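Putative glucoamylase (Bacteroides uniformis, PDB 4GL3) is probably a glycoside hydrolase of the glucoamylase type, which would release glucose from saccharides. Local coordinates at residues Y175-P180 with W184-Q189. Sequence-based numbering, arbitrary orientation.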
# COMPACT_ATOMS: atom_id res chain seq x y z
N TYR A 175 14.70 10.23 -6.21
CA TYR A 175 13.88 10.45 -7.37
C TYR A 175 13.04 9.20 -7.61
O TYR A 175 13.50 8.08 -7.41
CB TYR A 175 14.77 10.80 -8.61
CG TYR A 175 15.32 12.20 -8.50
CD1 TYR A 175 16.49 12.45 -7.75
CD2 TYR A 175 14.66 13.28 -9.09
CE1 TYR A 175 16.99 13.73 -7.61
CE2 TYR A 175 15.13 14.58 -8.94
CZ TYR A 175 16.30 14.81 -8.21
OH TYR A 175 16.76 16.09 -8.04
N TRP A 176 11.82 9.45 -8.09
CA TRP A 176 10.76 8.46 -8.25
C TRP A 176 11.05 7.49 -9.43
O TRP A 176 10.78 6.31 -9.29
CB TRP A 176 9.41 9.17 -8.44
CG TRP A 176 8.14 8.37 -8.28
CD1 TRP A 176 7.77 7.19 -8.91
CD2 TRP A 176 7.04 8.72 -7.44
NE1 TRP A 176 6.53 6.80 -8.51
CE2 TRP A 176 6.06 7.71 -7.60
CE3 TRP A 176 6.79 9.78 -6.60
CZ2 TRP A 176 4.85 7.72 -6.89
CZ3 TRP A 176 5.57 9.82 -5.90
CH2 TRP A 176 4.62 8.79 -6.06
N HIS A 177 11.62 7.99 -10.53
CA HIS A 177 11.74 7.26 -11.77
C HIS A 177 13.17 7.37 -12.33
O HIS A 177 13.96 8.28 -12.00
CB HIS A 177 10.81 7.80 -12.86
CG HIS A 177 9.44 8.16 -12.40
ND1 HIS A 177 9.13 9.41 -11.89
CD2 HIS A 177 8.26 7.48 -12.50
CE1 HIS A 177 7.83 9.46 -11.65
NE2 HIS A 177 7.28 8.30 -12.00
N TRP A 178 13.48 6.40 -13.19
CA TRP A 178 14.61 6.48 -14.13
C TRP A 178 14.31 5.62 -15.35
O TRP A 178 13.70 4.54 -15.23
CB TRP A 178 15.93 6.00 -13.52
CG TRP A 178 17.04 6.07 -14.49
CD1 TRP A 178 17.80 7.18 -14.77
CD2 TRP A 178 17.53 5.02 -15.36
NE1 TRP A 178 18.70 6.89 -15.74
CE2 TRP A 178 18.59 5.57 -16.11
CE3 TRP A 178 17.19 3.70 -15.56
CZ2 TRP A 178 19.31 4.82 -17.09
CZ3 TRP A 178 17.90 2.94 -16.54
CH2 TRP A 178 18.94 3.54 -17.30
N SER A 179 14.72 6.12 -16.51
CA SER A 179 14.44 5.48 -17.78
C SER A 179 15.67 5.36 -18.68
O SER A 179 16.47 6.27 -18.76
CB SER A 179 13.39 6.30 -18.54
OG SER A 179 13.29 5.85 -19.89
N PRO A 180 15.83 4.21 -19.35
CA PRO A 180 16.90 4.07 -20.31
C PRO A 180 16.72 4.98 -21.51
O PRO A 180 17.71 5.30 -22.18
CB PRO A 180 16.81 2.60 -20.74
CG PRO A 180 15.41 2.18 -20.44
CD PRO A 180 15.01 2.99 -19.24
N TRP A 184 16.62 11.02 -16.55
CA TRP A 184 15.98 11.66 -15.38
C TRP A 184 14.89 12.64 -15.74
O TRP A 184 14.51 13.50 -14.90
CB TRP A 184 17.07 12.37 -14.53
CG TRP A 184 18.17 11.41 -14.10
CD1 TRP A 184 19.43 11.32 -14.62
CD2 TRP A 184 18.09 10.42 -13.09
NE1 TRP A 184 20.13 10.30 -14.00
CE2 TRP A 184 19.33 9.74 -13.06
CE3 TRP A 184 17.07 10.01 -12.23
CZ2 TRP A 184 19.60 8.71 -12.18
CZ3 TRP A 184 17.34 8.99 -11.34
CH2 TRP A 184 18.59 8.33 -11.34
N ALA A 185 14.34 12.57 -16.95
CA ALA A 185 13.39 13.59 -17.41
C ALA A 185 12.09 13.67 -16.55
O ALA A 185 11.48 14.71 -16.50
CB ALA A 185 13.01 13.38 -18.88
N MSE A 186 11.65 12.61 -15.92
CA MSE A 186 10.44 12.64 -15.07
C MSE A 186 10.72 13.62 -13.90
O MSE A 186 9.83 14.33 -13.44
CB MSE A 186 10.03 11.24 -14.57
CG MSE A 186 9.34 10.28 -15.60
SE MSE A 186 7.70 11.02 -16.37
CE MSE A 186 6.58 10.64 -14.72
N ASN A 187 11.95 13.64 -13.44
CA ASN A 187 12.41 14.68 -12.51
C ASN A 187 11.43 14.90 -11.33
O ASN A 187 11.10 16.04 -11.00
CB ASN A 187 12.64 16.02 -13.26
CG ASN A 187 13.38 17.02 -12.41
OD1 ASN A 187 14.16 16.63 -11.56
ND2 ASN A 187 13.12 18.29 -12.60
N HIS A 188 11.04 13.80 -10.65
CA HIS A 188 10.02 13.87 -9.59
C HIS A 188 10.71 13.50 -8.25
O HIS A 188 10.96 12.34 -7.97
CB HIS A 188 8.89 12.90 -9.96
CG HIS A 188 7.66 13.01 -9.13
ND1 HIS A 188 7.66 13.39 -7.81
CD2 HIS A 188 6.37 12.70 -9.42
CE1 HIS A 188 6.43 13.36 -7.33
NE2 HIS A 188 5.63 12.94 -8.29
N GLN A 189 11.07 14.51 -7.46
CA GLN A 189 11.67 14.28 -6.15
C GLN A 189 10.62 13.69 -5.19
O GLN A 189 9.45 14.10 -5.21
CB GLN A 189 12.17 15.60 -5.59
CG GLN A 189 13.36 16.22 -6.30
CD GLN A 189 13.77 17.57 -5.68
OE1 GLN A 189 13.55 17.80 -4.50
NE2 GLN A 189 14.30 18.45 -6.48
O HOH W 1 13.45 10.66 -13.13
O HOH W 2 11.40 10.98 -11.28
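His-177 and Met-186 (selenomethionine) meet where the chain leaves the short strand 177-178 and doubles back through a type I beta turn, Trp-184 to Asn-187, far from the centre of this helix-rich protein of the six-hairpin clan. From its CB, 3.9 Å from CB of Met-186, the His-177 side chain crosses the Met-186 side chain at a slant. CG faces CB and CG of Met-186; ND1 comes within 3.4 Å of the same CB and also meets a water that accepts a bond from His-188 N. Further out, CE1 lies 3.5 Å from Met-186 CE; bent at chi2 and chi3, the methionine folds this methyl over one imidazole face in a CH-pi contact, while Trp-176 CD1 lies against the opposite face and His-188 CB reaches the ring edge, near its plane. NE2, at the tip, is hydrogen-bonded to a glycerol, probably from the crystallisation liquor. The imidazole thus has a neighbour over each face, both displaced from the ring centre, and a polar partner at each nitrogen. The backbones are joined by a single bridge at Tyr-175 and Gln-189, in which Trp-176 N donates to His-188 O (3.0 Å, 153° at the hydrogen). His-188 lies alongside Trp-176, its chi1 of -169° turning CG away from the backbone N; Trp-176 CE3 sits over one imidazole face, the ring planes inclined at 41°. ND1 of His-188 donates to O of Gln-189, which lies in the imidazole plane, although ND1 stands above the carbonyl plane. CE2 of Tyr-175 meets Gln-189 CG obliquely, and its hydroxyl bonds to Gln-171. At the other end, Trp-178 makes an edge-to-face contact with Trp-184, placing CD1 above the centre of that indole, 3.4 Å from Trp-184 CE2.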